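Local coordinates for protein hypothetical sensory transduction histidine kinase (Methanosarcina mazei, PDB 3LI9) that probably acts as a membrane-bound histidine kinase, transferring phosphate from ATP to a protein histidine, of which this chain is the extracellular PDC-fold sensor domain, at residues K17-A22 / F252-K257; E34-I39 / P70-V75; V104-K109 / E117-Y122; G135-T140 / D154-K159. All blocks are in the same frame, centred on the assembly; numbering follows the deposited sequence.

Contact 1. Residues K17-A22 / F252-K257; sequences KSIEMA and FYEPVK
Ser18 rests its CB on one face of the Phe252 ring where helix 13-48 packs against strand 248-256. This is a CH-pi contact: Ser18 CB lies 3.6 Å from the centroid of the Phe252 ring, 18° off the ring normal and displaced toward the CE2-CZ side. The hydroxyl of Ser18 makes a weak hydrogen bond to Ala14 O one turn earlier in the helix.

Apolar contacts continue the line. Ile19 crosses Phe252 at about a right angle, with Ile19 CG1 3.8 Å from Phe252 CD1. Ala22 CB lies between two strand residues, 4.3 Å from Phe252 CB and 3.7 Å from Glu254 CG.

A third kind sets a methyl beside a charged group. Glu254 CG stands anti to the carbonyl carbon (chi1 -73°), against Ala22 CB; the chain then bends at chi2, and Glu254 OE2 comes to 3.6 Å from Ile19 CG2.

The axes of 17-22 and 252-256 approach to 7.8 Å and run 35° apart. Tyr15, Met272 and the His237 ring also meet Phe252. The start of the long N-terminal helix thus packs on the smaller, four-stranded antiparallel sheet of the extracellular domain, where backbone bonds to Leu265 and Phe263 hold the strand. Helix and strand are joined by dispersion and fit rather than by polar bonds, and even Glu254 contributes chiefly its aliphatic stem.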
loop_
_atom_site.group_PDB
_atom_site.type_symbol
_atom_site.label_atom_id
_atom_site.label_comp_id
_atom_site.label_asym_id
_atom_site.label_seq_id
_atom_site.Cartn_x
_atom_site.Cartn_y
_atom_site.Cartn_z
ATOM N N LYS A 17 -14.228 -24.301 4.641
ATOM C CA LYS A 17 -13.217 -24.354 3.645
ATOM C C LYS A 17 -13.031 -22.980 3.018
ATOM O O LYS A 17 -11.912 -22.658 2.566
ATOM C CB LYS A 17 -13.562 -25.372 2.571
ATOM C CG LYS A 17 -12.815 -25.201 1.254
ATOM C CD LYS A 17 -13.538 -26.045 0.199
ATOM C CE LYS A 17 -13.292 -25.568 -1.206
ATOM N NZ LYS A 17 -12.038 -26.159 -1.810
ATOM N N SER A 18 -14.138 -22.226 2.885
ATOM C CA SER A 18 -14.067 -20.954 2.153
ATOM C C SER A 18 -13.345 -19.930 3.045
ATOM O O SER A 18 -12.578 -19.087 2.505
ATOM C CB SER A 18 -15.482 -20.438 1.686
ATOM O OG SER A 18 -15.926 -21.278 0.658
ATOM N N ILE A 19 -13.604 -19.988 4.360
ATOM C CA ILE A 19 -12.986 -19.076 5.349
ATOM C C ILE A 19 -11.471 -19.348 5.245
ATOM O O ILE A 19 -10.673 -18.427 5.165
ATOM C CB ILE A 19 -13.495 -19.387 6.771
ATOM C CG1 ILE A 19 -14.949 -18.898 6.876
ATOM C CG2 ILE A 19 -12.685 -18.696 7.769
ATOM C CD1 ILE A 19 -15.599 -19.285 8.312
ATOM N N GLU A 20 -11.078 -20.618 5.218
ATOM C CA GLU A 20 -9.616 -20.958 5.216
ATOM C C GLU A 20 -9.002 -20.550 3.892
ATOM O O GLU A 20 -7.870 -20.098 3.882
ATOM C CB GLU A 20 -9.375 -22.455 5.369
ATOM C CG GLU A 20 -9.770 -22.900 6.728
ATOM C CD GLU A 20 -8.854 -22.385 7.801
ATOM O OE1 GLU A 20 -7.669 -22.010 7.577
ATOM O OE2 GLU A 20 -9.292 -22.396 8.915
HETATM N N MSE A 21 -9.734 -20.704 2.792
HETATM C CA MSE A 21 -9.234 -20.241 1.496
HETATM C C MSE A 21 -8.983 -18.718 1.468
HETATM O O MSE A 21 -7.959 -18.238 0.947
HETATM C CB MSE A 21 -10.223 -20.564 0.339
HETATM C CG MSE A 21 -9.557 -20.225 -0.957
HETATM SE SE MSE A 21 -10.857 -20.828 -2.373
HETATM C CE MSE A 21 -10.302 -22.619 -2.512
ATOM N N ALA A 22 -9.972 -17.973 1.961
ATOM C CA ALA A 22 -9.851 -16.494 2.016
ATOM C C ALA A 22 -8.641 -16.133 2.900
ATOM O O ALA A 22 -7.892 -15.186 2.544
ATOM C CB ALA A 22 -11.103 -15.871 2.609
ATOM N N PHE A 252 -16.896 -13.657 1.934
ATOM C CA PHE A 252 -15.971 -14.007 2.988
ATOM C C PHE A 252 -14.800 -13.021 2.942
ATOM O O PHE A 252 -14.253 -12.783 1.837
ATOM C CB PHE A 252 -15.406 -15.363 2.806
ATOM C CG PHE A 252 -16.430 -16.476 2.833
ATOM C CD1 PHE A 252 -16.654 -17.156 4.026
ATOM C CD2 PHE A 252 -17.059 -16.853 1.655
ATOM C CE1 PHE A 252 -17.614 -18.246 4.025
ATOM C CE2 PHE A 252 -17.967 -17.930 1.630
ATOM C CZ PHE A 252 -18.248 -18.586 2.816
ATOM N N TYR A 253 -14.519 -12.369 4.055
ATOM C CA TYR A 253 -13.427 -11.371 3.997
ATOM C C TYR A 253 -12.438 -11.714 5.112
ATOM O O TYR A 253 -12.832 -12.042 6.255
ATOM C CB TYR A 253 -13.905 -9.947 4.114
ATOM C CG TYR A 253 -14.917 -9.712 5.245
ATOM C CD1 TYR A 253 -14.503 -9.318 6.506
ATOM C CD2 TYR A 253 -16.281 -10.005 5.025
ATOM C CE1 TYR A 253 -15.458 -9.124 7.541
ATOM C CE2 TYR A 253 -17.220 -9.848 6.056
ATOM C CZ TYR A 253 -16.833 -9.417 7.263
ATOM O OH TYR A 253 -17.833 -9.303 8.250
ATOM N N GLU A 254 -11.135 -11.615 4.802
ATOM C CA GLU A 254 -10.106 -11.954 5.825
ATOM C C GLU A 254 -9.012 -10.923 5.716
ATOM O O GLU A 254 -8.622 -10.498 4.626
ATOM C CB GLU A 254 -9.527 -13.355 5.593
ATOM C CG GLU A 254 -10.499 -14.494 5.960
ATOM C CD GLU A 254 -10.741 -14.552 7.445
ATOM O OE1 GLU A 254 -9.990 -13.998 8.255
ATOM O OE2 GLU A 254 -11.750 -15.182 7.791
ATOM N N PRO A 255 -8.536 -10.411 6.873
ATOM C CA PRO A 255 -7.607 -9.307 6.865
ATOM C C PRO A 255 -6.222 -9.657 6.381
ATOM O O PRO A 255 -5.710 -10.750 6.649
ATOM C CB PRO A 255 -7.551 -8.872 8.337
ATOM C CG PRO A 255 -7.956 -10.079 9.098
ATOM C CD PRO A 255 -8.993 -10.778 8.241
ATOM N N VAL A 256 -5.654 -8.658 5.722
ATOM C CA VAL A 256 -4.233 -8.692 5.303
ATOM C C VAL A 256 -3.494 -7.941 6.348
ATOM O O VAL A 256 -3.683 -6.768 6.457
ATOM C CB VAL A 256 -4.151 -7.998 3.916
ATOM C CG1 VAL A 256 -2.681 -7.807 3.488
ATOM C CG2 VAL A 256 -4.852 -8.918 2.889
ATOM N N LYS A 257 -2.641 -8.632 7.129
ATOM C CA LYS A 257 -2.043 -8.097 8.367
ATOM C C LYS A 257 -1.362 -6.753 8.128
ATOM O O LYS A 257 -1.465 -5.855 8.937
ATOM C CB LYS A 257 -0.995 -9.157 8.822
ATOM C CG LYS A 257 -0.422 -8.995 10.160
ATOM C CD LYS A 257 0.373 -10.300 10.502
ATOM C CE LYS A 257 1.184 -10.095 11.751
ATOM N NZ LYS A 257 2.217 -9.064 11.436
#

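Contact 2. Residues E34-I39 / P70-V75; sequences EANQAI and PQLIGV
Gln71 reaches from the loop before strand 74-79 to Asn36 on helix 13-48. From its CB the chain first takes the crowded position, with CG between the backbone N and the carbonyl carbon (chi1 82°). That CG is already 3.5 Å from Asn36 OD1. A bend at chi2 follows and places CD 3.8 Å from Asn36 OD1. At the tip, Gln71 NE2 donates to Asn36 OD1 over 3.0 Å, with an N-H...O angle of 168°. The oxygen lies in the plane of the Gln71 amide, and the two amides are nearly coplanar, 12° apart. The same nitrogen meets the end of Ile39 tip to tip, Ile39 CD1 standing 3.6 Å from Gln71 NE2.

Both polar atoms have second partners: Gln71 NE2 is also hydrogen-bonded to Asn69 OD1, and Asn36 OD1 to Gln32 NE2. The side-chain oxygen OD1 of Asn36 is therefore gripped by two amide donors, which should fix the orientation of its amide. Leu72 supplies the apolar side, with CD2 3.8 Å from Asn36 OD1 and CD1 4.3 Å from Ile39 CD1; beyond the contact it packs on Leu66 and Val171.

The chain then enters the sheet through a classic beta bulge, Ile73 and Gly74 both facing Asp170. A long N-terminal helix packed beside an antiparallel sheet in this way belongs to the PDC fold of extracellular sensor domains.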
loop_
_atom_site.group_PDB
_atom_site.type_symbol
_atom_site.label_atom_id
_atom_site.label_comp_id
_atom_site.label_asym_id
_atom_site.label_seq_id
_atom_site.Cartn_x
_atom_site.Cartn_y
_atom_site.Cartn_z
ATOM N N GLU A 34 4.861 -7.528 3.641
ATOM C CA GLU A 34 5.742 -7.504 4.783
ATOM C C GLU A 34 7.193 -7.299 4.243
ATOM O O GLU A 34 8.020 -6.650 4.889
ATOM C CB GLU A 34 5.655 -8.826 5.568
ATOM C CG GLU A 34 4.278 -9.027 6.169
ATOM C CD GLU A 34 4.227 -9.643 7.567
ATOM O OE1 GLU A 34 5.240 -9.811 8.268
ATOM O OE2 GLU A 34 3.110 -10.015 7.997
ATOM N N ALA A 35 7.497 -7.901 3.092
ATOM C CA ALA A 35 8.871 -7.715 2.546
ATOM C C ALA A 35 9.054 -6.229 2.164
ATOM O O ALA A 35 10.125 -5.617 2.493
ATOM C CB ALA A 35 9.132 -8.649 1.303
ATOM N N ASN A 36 8.044 -5.624 1.494
ATOM C CA ASN A 36 8.213 -4.238 1.068
ATOM C C ASN A 36 8.305 -3.292 2.243
ATOM O O ASN A 36 9.120 -2.322 2.231
ATOM C CB ASN A 36 6.992 -3.854 0.162
ATOM C CG ASN A 36 7.089 -4.473 -1.198
ATOM O OD1 ASN A 36 8.181 -4.823 -1.648
ATOM N ND2 ASN A 36 5.965 -4.632 -1.851
ATOM N N GLN A 37 7.540 -3.570 3.289
ATOM C CA GLN A 37 7.627 -2.764 4.514
ATOM C C GLN A 37 9.047 -2.878 5.104
ATOM O O GLN A 37 9.619 -1.821 5.576
ATOM C CB GLN A 37 6.602 -3.305 5.544
ATOM C CG GLN A 37 6.655 -2.694 6.946
ATOM C CD GLN A 37 5.542 -3.269 7.788
ATOM O OE1 GLN A 37 5.518 -4.468 8.132
ATOM N NE2 GLN A 37 4.658 -2.427 8.147
ATOM N N ALA A 38 9.606 -4.095 5.107
ATOM C CA ALA A 38 10.951 -4.321 5.713
ATOM C C ALA A 38 12.022 -3.591 4.865
ATOM O O ALA A 38 13.037 -3.164 5.434
ATOM C CB ALA A 38 11.257 -5.826 5.756
ATOM N N ILE A 39 11.796 -3.373 3.562
ATOM C CA ILE A 39 12.811 -2.665 2.740
ATOM C C ILE A 39 12.877 -1.212 3.202
ATOM O O ILE A 39 13.955 -0.665 3.516
ATOM C CB ILE A 39 12.416 -2.686 1.276
ATOM C CG1 ILE A 39 12.510 -4.147 0.748
ATOM C CG2 ILE A 39 13.403 -1.738 0.430
ATOM C CD1 ILE A 39 11.945 -4.327 -0.693
ATOM N N PRO A 70 12.250 -5.037 -8.601
ATOM C CA PRO A 70 11.383 -4.677 -9.719
ATOM C C PRO A 70 9.921 -4.495 -9.301
ATOM O O PRO A 70 9.150 -3.947 -10.105
ATOM C CB PRO A 70 11.504 -5.854 -10.714
ATOM C CG PRO A 70 12.516 -6.798 -10.143
ATOM C CD PRO A 70 12.889 -6.349 -8.695
ATOM N N GLN A 71 9.581 -4.938 -8.115
ATOM C CA GLN A 71 8.195 -4.765 -7.582
ATOM C C GLN A 71 7.994 -3.345 -7.099
ATOM O O GLN A 71 6.867 -2.994 -6.670
ATOM C CB GLN A 71 7.846 -5.793 -6.486
ATOM C CG GLN A 71 8.369 -5.437 -5.051
ATOM C CD GLN A 71 9.875 -5.734 -4.884
ATOM O OE1 GLN A 71 10.604 -6.113 -5.855
ATOM N NE2 GLN A 71 10.358 -5.545 -3.650
ATOM N N LEU A 72 9.105 -2.574 -7.009
ATOM C CA LEU A 72 9.011 -1.133 -6.595
ATOM C C LEU A 72 9.073 -0.228 -7.798
ATOM O O LEU A 72 9.729 -0.545 -8.809
ATOM C CB LEU A 72 10.159 -0.742 -5.656
ATOM C CG LEU A 72 10.333 -1.606 -4.380
ATOM C CD1 LEU A 72 11.482 -1.102 -3.534
ATOM C CD2 LEU A 72 9.011 -1.643 -3.531
ATOM N N ILE A 73 8.406 0.947 -7.704
ATOM C CA ILE A 73 8.532 1.941 -8.729
ATOM C C ILE A 73 9.222 3.243 -8.224
ATOM O O ILE A 73 9.578 4.093 -9.011
ATOM C CB ILE A 73 7.132 2.259 -9.352
ATOM C CG1 ILE A 73 7.280 2.947 -10.701
ATOM C CG2 ILE A 73 6.257 3.121 -8.365
ATOM C CD1 ILE A 73 5.939 2.858 -11.561
ATOM N N GLY A 74 9.383 3.358 -6.918
ATOM C CA GLY A 74 10.041 4.498 -6.364
ATOM C C GLY A 74 10.680 4.109 -5.038
ATOM O O GLY A 74 10.176 3.271 -4.292
ATOM N N VAL A 75 11.785 4.763 -4.739
ATOM C CA VAL A 75 12.417 4.647 -3.417
ATOM C C VAL A 75 12.892 6.072 -3.092
ATOM O O VAL A 75 13.403 6.809 -3.947
ATOM C CB VAL A 75 13.679 3.719 -3.433
ATOM C CG1 VAL A 75 14.363 3.601 -1.990
ATOM C CG2 VAL A 75 13.312 2.322 -3.923
#

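Contact 3. Residues V104-K109 / E117-Y122; sequences VPYCNK and EPLVHY
Val104 lays CG1 over one face of the Tyr122 ring, 4.1 Å from the ring centroid and 16° off its normal, toward the rim near CE2; at the edge, in the plane, lies Leu119 C. Tyr122 CG stands between its backbone N and carbonyl carbon (chi1 43°). The Tyr106 ring has Asn108 CB over one face and Glu117 CG at its edge, 4.3 Å from Tyr106 CD2. Leu119 crosses Tyr106 at about a right angle, with Leu119 CD2 3.7 Å from Tyr106 CB. Val104 CG2 meets Pro118 CB at 3.9 Å.

Tyr106 and Glu117 form an antiparallel hydrogen-bonded pair, Tyr106 N to Glu117 O at 2.8 Å and Glu117 N to Tyr106 O at 3.1 Å. Pro105 and Pro118 form the adjacent non-hydrogen-bonded pair. Past it, Leu119 N bonds to Val104 O at 2.8 Å, carrying the ladder beyond the strand.

Each tyrosine is tied down elsewhere by its hydroxyl: Tyr106 to Asp170 OD2, Tyr122 to Asp98 OD2. This is a beta hairpin of the PDC-fold sheet; its Tyr106 side borders a bound bis-tris molecule, hydrogen-bonded by Val120 N and probably from the crystallisation liquor, that may mark a ligand pocket.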
loop_
_atom_site.group_PDB
_atom_site.type_symbol
_atom_site.label_atom_id
_atom_site.label_comp_id
_atom_site.label_asym_id
_atom_site.label_seq_id
_atom_site.Cartn_x
_atom_site.Cartn_y
_atom_site.Cartn_z
ATOM N N VAL A 104 15.442 15.560 -0.168
ATOM C CA VAL A 104 14.130 14.960 -0.443
ATOM C C VAL A 104 14.145 14.168 -1.775
ATOM O O VAL A 104 13.241 14.319 -2.610
ATOM C CB VAL A 104 12.991 16.029 -0.425
ATOM C CG1 VAL A 104 12.677 16.477 1.079
ATOM C CG2 VAL A 104 13.331 17.217 -1.342
ATOM N N PRO A 105 15.171 13.337 -1.980
ATOM C CA PRO A 105 15.286 12.683 -3.314
ATOM C C PRO A 105 14.212 11.586 -3.532
ATOM O O PRO A 105 14.055 10.689 -2.688
ATOM C CB PRO A 105 16.709 12.121 -3.312
ATOM C CG PRO A 105 16.952 11.761 -1.778
ATOM C CD PRO A 105 16.246 12.931 -1.049
ATOM N N TYR A 106 13.533 11.650 -4.687
ATOM C CA TYR A 106 12.517 10.631 -5.058
ATOM C C TYR A 106 13.080 9.935 -6.289
ATOM O O TYR A 106 13.046 10.493 -7.401
ATOM C CB TYR A 106 11.176 11.321 -5.359
ATOM C CG TYR A 106 10.101 10.366 -5.838
ATOM C CD1 TYR A 106 9.840 9.221 -5.140
ATOM C CD2 TYR A 106 9.328 10.651 -6.972
ATOM C CE1 TYR A 106 8.789 8.310 -5.553
ATOM C CE2 TYR A 106 8.327 9.772 -7.374
ATOM C CZ TYR A 106 8.048 8.635 -6.627
ATOM O OH TYR A 106 7.099 7.731 -7.026
ATOM N N CYS A 107 13.668 8.756 -6.094
ATOM C CA CYS A 107 14.292 7.997 -7.190
ATOM C C CYS A 107 13.204 7.069 -7.724
ATOM O O CYS A 107 12.677 6.257 -6.979
ATOM C CB CYS A 107 15.489 7.243 -6.627
ATOM S SG CYS A 107 16.230 6.237 -7.953
ATOM N N ASN A 108 12.834 7.250 -8.989
ATOM C CA ASN A 108 11.663 6.514 -9.526
ATOM C C ASN A 108 11.758 6.182 -10.980
ATOM O O ASN A 108 12.540 6.777 -11.713
ATOM C CB ASN A 108 10.376 7.335 -9.264
ATOM C CG ASN A 108 10.323 8.592 -10.122
ATOM O OD1 ASN A 108 10.859 9.705 -9.749
ATOM N ND2 ASN A 108 9.778 8.444 -11.283
ATOM N N LYS A 109 10.933 5.245 -11.392
ATOM C CA LYS A 109 10.735 4.993 -12.822
ATOM C C LYS A 109 9.289 5.162 -13.285
ATOM O O LYS A 109 8.837 4.457 -14.236
ATOM C CB LYS A 109 11.329 3.609 -13.166
ATOM C CG LYS A 109 10.782 2.529 -12.397
ATOM C CD LYS A 109 11.452 1.141 -12.776
ATOM C CE LYS A 109 12.877 1.030 -12.346
ATOM N NZ LYS A 109 13.222 -0.465 -12.396
ATOM N N GLU A 117 14.142 13.068 -8.693
ATOM C CA GLU A 117 13.560 14.442 -8.634
ATOM C C GLU A 117 13.161 14.693 -7.194
ATOM O O GLU A 117 12.990 13.751 -6.450
ATOM C CB GLU A 117 12.334 14.576 -9.573
ATOM C CG GLU A 117 11.247 13.546 -9.432
ATOM C CD GLU A 117 10.478 13.372 -10.802
ATOM O OE1 GLU A 117 10.001 12.235 -11.016
ATOM O OE2 GLU A 117 10.391 14.356 -11.678
ATOM N N PRO A 118 12.962 15.951 -6.773
ATOM C CA PRO A 118 12.490 16.101 -5.364
ATOM C C PRO A 118 11.047 15.585 -5.093
ATOM O O PRO A 118 10.170 15.691 -5.964
ATOM C CB PRO A 118 12.488 17.646 -5.164
ATOM C CG PRO A 118 12.486 18.276 -6.587
ATOM C CD PRO A 118 13.015 17.214 -7.558
ATOM N N LEU A 119 10.827 15.088 -3.901
ATOM C CA LEU A 119 9.498 14.781 -3.403
ATOM C C LEU A 119 8.741 16.130 -3.396
ATOM O O LEU A 119 9.375 17.193 -3.300
ATOM C CB LEU A 119 9.577 14.339 -1.942
ATOM C CG LEU A 119 10.191 12.926 -1.794
ATOM C CD1 LEU A 119 10.549 12.740 -0.295
ATOM C CD2 LEU A 119 9.133 11.841 -2.267
ATOM N N VAL A 120 7.412 16.022 -3.473
ATOM C CA VAL A 120 6.512 17.221 -3.409
ATOM C C VAL A 120 5.515 16.951 -2.278
ATOM O O VAL A 120 5.222 15.764 -1.918
ATOM C CB VAL A 120 5.841 17.588 -4.807
ATOM C CG1 VAL A 120 5.036 18.834 -4.674
ATOM C CG2 VAL A 120 6.888 17.940 -5.824
ATOM N N HIS A 121 5.011 18.029 -1.641
ATOM C CA HIS A 121 3.960 17.879 -0.610
ATOM C C HIS A 121 4.385 17.208 0.674
ATOM O O HIS A 121 3.555 16.694 1.449
ATOM C CB HIS A 121 2.746 17.150 -1.186
ATOM C CG HIS A 121 2.193 17.793 -2.429
ATOM N ND1 HIS A 121 2.067 19.158 -2.569
ATOM C CD2 HIS A 121 1.719 17.252 -3.582
ATOM C CE1 HIS A 121 1.570 19.435 -3.761
ATOM N NE2 HIS A 121 1.347 18.296 -4.395
ATOM N N TYR A 122 5.696 17.171 0.936
ATOM C CA TYR A 122 6.130 16.515 2.136
ATOM C C TYR A 122 5.666 17.279 3.409
ATOM O O TYR A 122 5.564 16.720 4.518
ATOM C CB TYR A 122 7.653 16.331 2.088
ATOM C CG TYR A 122 8.424 17.492 1.593
ATOM C CD1 TYR A 122 8.739 18.554 2.442
ATOM C CD2 TYR A 122 8.866 17.542 0.261
ATOM C CE1 TYR A 122 9.460 19.630 1.953
ATOM C CE2 TYR A 122 9.612 18.586 -0.218
ATOM C CZ TYR A 122 9.900 19.627 0.639
ATOM O OH TYR A 122 10.590 20.679 0.182
#

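Contact 4. Residues G135-T140 / D154-K159; sequences GKDTLT and DSPIFK
Asp137 CG (chi1 -55°) and Ser155 OG (chi1 -68°) both stand anti to their own carbonyl carbon, beside the backbone N. From there Asp137 OD1 is the atom that Ser155 reaches: Ser155 OG donates to Asp137 OD1 in a short bond of 2.6 Å, arriving from above the carboxylate plane, 46° out of it. The other oxygen, Asp137 OD2, forms a salt bridge with Arg41 of helix 13-48.

Next to this bond, Thr138 and Asp154 make an antiparallel hydrogen-bonded pair, Thr138 N to Asp154 O at 2.8 Å and Asp154 N to Thr138 O at 2.9 Å. Asp154 O also receives the CA-H of Asp137, 3.4 Å away from Asp137 CA. The carboxylate of Asp154 is held from outside by Tyr76 OH and Ser152 OG.

Farther along, carbons of Pro156 and Phe158 pack against the Gly135 backbone. Pro156 CG lies 3.5 Å from Gly135 O, which is near the plane at the Phe158 ring edge, and Phe158 CZ is 3.7 Å from Gly135 CA. Gly135, of positive phi, is where the chain leaves helix 126-134.

Strands 138-139 and 148-159 pair here in the larger antiparallel sheet of the PDC fold, with helix 13-48 alongside through Arg41. A serine proton and a guanidinium on the two oxygens of Asp137 would favour its charged form, and they tie the residue leading into strand 138-139 to both strand 148-159 and the long helix.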
loop_
_atom_site.group_PDB
_atom_site.type_symbol
_atom_site.label_atom_id
_atom_site.label_comp_id
_atom_site.label_asym_id
_atom_site.label_seq_id
_atom_site.Cartn_x
_atom_site.Cartn_y
_atom_site.Cartn_z
ATOM N N GLY A 135 5.269 8.723 14.763
ATOM C CA GLY A 135 6.510 7.999 14.956
ATOM C C GLY A 135 6.438 6.548 14.553
ATOM O O GLY A 135 7.334 5.803 14.902
ATOM N N LYS A 136 5.426 6.112 13.780
ATOM C CA LYS A 136 5.328 4.711 13.410
ATOM C C LYS A 136 5.480 4.417 11.854
ATOM O O LYS A 136 5.203 5.273 11.056
ATOM C CB LYS A 136 3.981 4.165 13.877
ATOM C CG LYS A 136 3.787 4.276 15.436
ATOM C CD LYS A 136 3.857 2.872 16.108
ATOM C CE LYS A 136 4.087 2.944 17.662
ATOM N NZ LYS A 136 3.744 1.649 18.309
ATOM N N ASP A 137 5.938 3.241 11.467
ATOM C CA ASP A 137 5.861 2.815 10.035
ATOM C C ASP A 137 4.420 2.939 9.535
ATOM O O ASP A 137 3.471 2.526 10.241
ATOM C CB ASP A 137 6.336 1.353 9.926
ATOM C CG ASP A 137 7.687 1.189 10.496
ATOM O OD1 ASP A 137 8.553 2.007 10.116
ATOM O OD2 ASP A 137 7.892 0.320 11.407
ATOM N N THR A 138 4.220 3.469 8.328
ATOM C CA THR A 138 2.883 3.684 7.772
ATOM C C THR A 138 2.734 3.123 6.375
ATOM O O THR A 138 3.731 2.931 5.683
ATOM C CB THR A 138 2.540 5.170 7.791
ATOM O OG1 THR A 138 3.295 5.857 6.776
ATOM C CG2 THR A 138 2.936 5.722 9.129
ATOM N N LEU A 139 1.492 2.841 5.991
ATOM C CA LEU A 139 1.145 2.430 4.690
ATOM C C LEU A 139 -0.029 3.324 4.279
ATOM O O LEU A 139 -1.075 3.372 4.985
ATOM C CB LEU A 139 0.750 0.953 4.705
ATOM C CG LEU A 139 0.160 0.384 3.467
ATOM C CD1 LEU A 139 1.172 0.299 2.331
ATOM C CD2 LEU A 139 -0.345 -1.042 3.800
ATOM N N THR A 140 0.149 4.038 3.169
ATOM C CA THR A 140 -0.935 4.933 2.691
ATOM C C THR A 140 -2.102 4.086 2.161
ATOM O O THR A 140 -2.006 2.889 1.808
ATOM C CB THR A 140 -0.435 5.810 1.490
ATOM O OG1 THR A 140 -0.185 4.944 0.367
ATOM C CG2 THR A 140 0.795 6.629 1.928
ATOM N N ASP A 154 6.124 3.888 4.389
ATOM C CA ASP A 154 7.044 4.929 4.859
ATOM C C ASP A 154 7.458 4.624 6.282
ATOM O O ASP A 154 6.635 4.271 7.098
ATOM C CB ASP A 154 6.385 6.305 4.817
ATOM C CG ASP A 154 5.917 6.647 3.426
ATOM O OD1 ASP A 154 6.786 7.092 2.642
ATOM O OD2 ASP A 154 4.723 6.378 3.052
ATOM N N SER A 155 8.736 4.812 6.563
ATOM C CA SER A 155 9.244 4.576 7.951
ATOM C C SER A 155 10.024 5.771 8.429
ATOM O O SER A 155 10.777 6.386 7.680
ATOM C CB SER A 155 10.251 3.404 7.979
ATOM O OG SER A 155 9.634 2.179 7.716
ATOM N N PRO A 156 9.787 6.168 9.695
ATOM C CA PRO A 156 10.491 7.297 10.222
ATOM C C PRO A 156 11.977 7.003 10.492
ATOM O O PRO A 156 12.316 5.907 10.939
ATOM C CB PRO A 156 9.708 7.604 11.553
ATOM C CG PRO A 156 9.201 6.227 11.983
ATOM C CD PRO A 156 8.806 5.574 10.649
ATOM N N ILE A 157 12.811 8.033 10.297
ATOM C CA ILE A 157 14.282 8.013 10.541
ATOM C C ILE A 157 14.468 8.799 11.827
ATOM O O ILE A 157 14.110 9.994 11.879
ATOM C CB ILE A 157 15.007 8.758 9.481
ATOM C CG1 ILE A 157 14.786 8.017 8.103
ATOM C CG2 ILE A 157 16.489 8.794 9.791
ATOM C CD1 ILE A 157 15.419 8.874 6.840
ATOM N N PHE A 158 14.933 8.122 12.858
ATOM C CA PHE A 158 15.112 8.812 14.192
ATOM C C PHE A 158 16.578 8.922 14.430
ATOM O O PHE A 158 17.296 7.879 14.457
ATOM C CB PHE A 158 14.464 8.006 15.308
ATOM C CG PHE A 158 13.004 8.100 15.324
ATOM C CD1 PHE A 158 12.410 9.225 15.916
ATOM C CD2 PHE A 158 12.190 7.078 14.843
ATOM C CE1 PHE A 158 10.965 9.365 15.991
ATOM C CE2 PHE A 158 10.747 7.215 14.932
ATOM C CZ PHE A 158 10.173 8.397 15.452
ATOM N N LYS A 159 17.052 10.153 14.619
ATOM C CA LYS A 159 18.489 10.450 14.874
ATOM C C LYS A 159 18.523 11.249 16.183
ATOM O O LYS A 159 17.727 12.199 16.349
ATOM C CB LYS A 159 19.055 11.330 13.750
ATOM C CG LYS A 159 19.196 10.600 12.440
ATOM C CD LYS A 159 19.467 11.571 11.253
ATOM C CE LYS A 159 20.891 11.930 11.212
ATOM N NZ LYS A 159 21.188 12.640 9.919
#

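Contacts 1 and 3 lie on opposite sides of the chain's centre, their centres 37 Å apart. Helix 13-48 links contact 1 to contact 2, whose centres are 24 Å apart. Contacts 2, 3 and 4 share the larger sheet: strands 74-79 and 105-108 are neighbours, joined by Val75 N to Cys107 O at 2.8 Å, a probable hydrogen bond. Contact 4 lies 14 Å from contact 2 and 16 Å from contact 3, centre to centre. The bound bis-tris molecule is about 3 Å from the Tyr106 side chain and about 5 Å from that of Asp154, so contacts 3 and 4 both border the place where it is bound, which may mark a pocket.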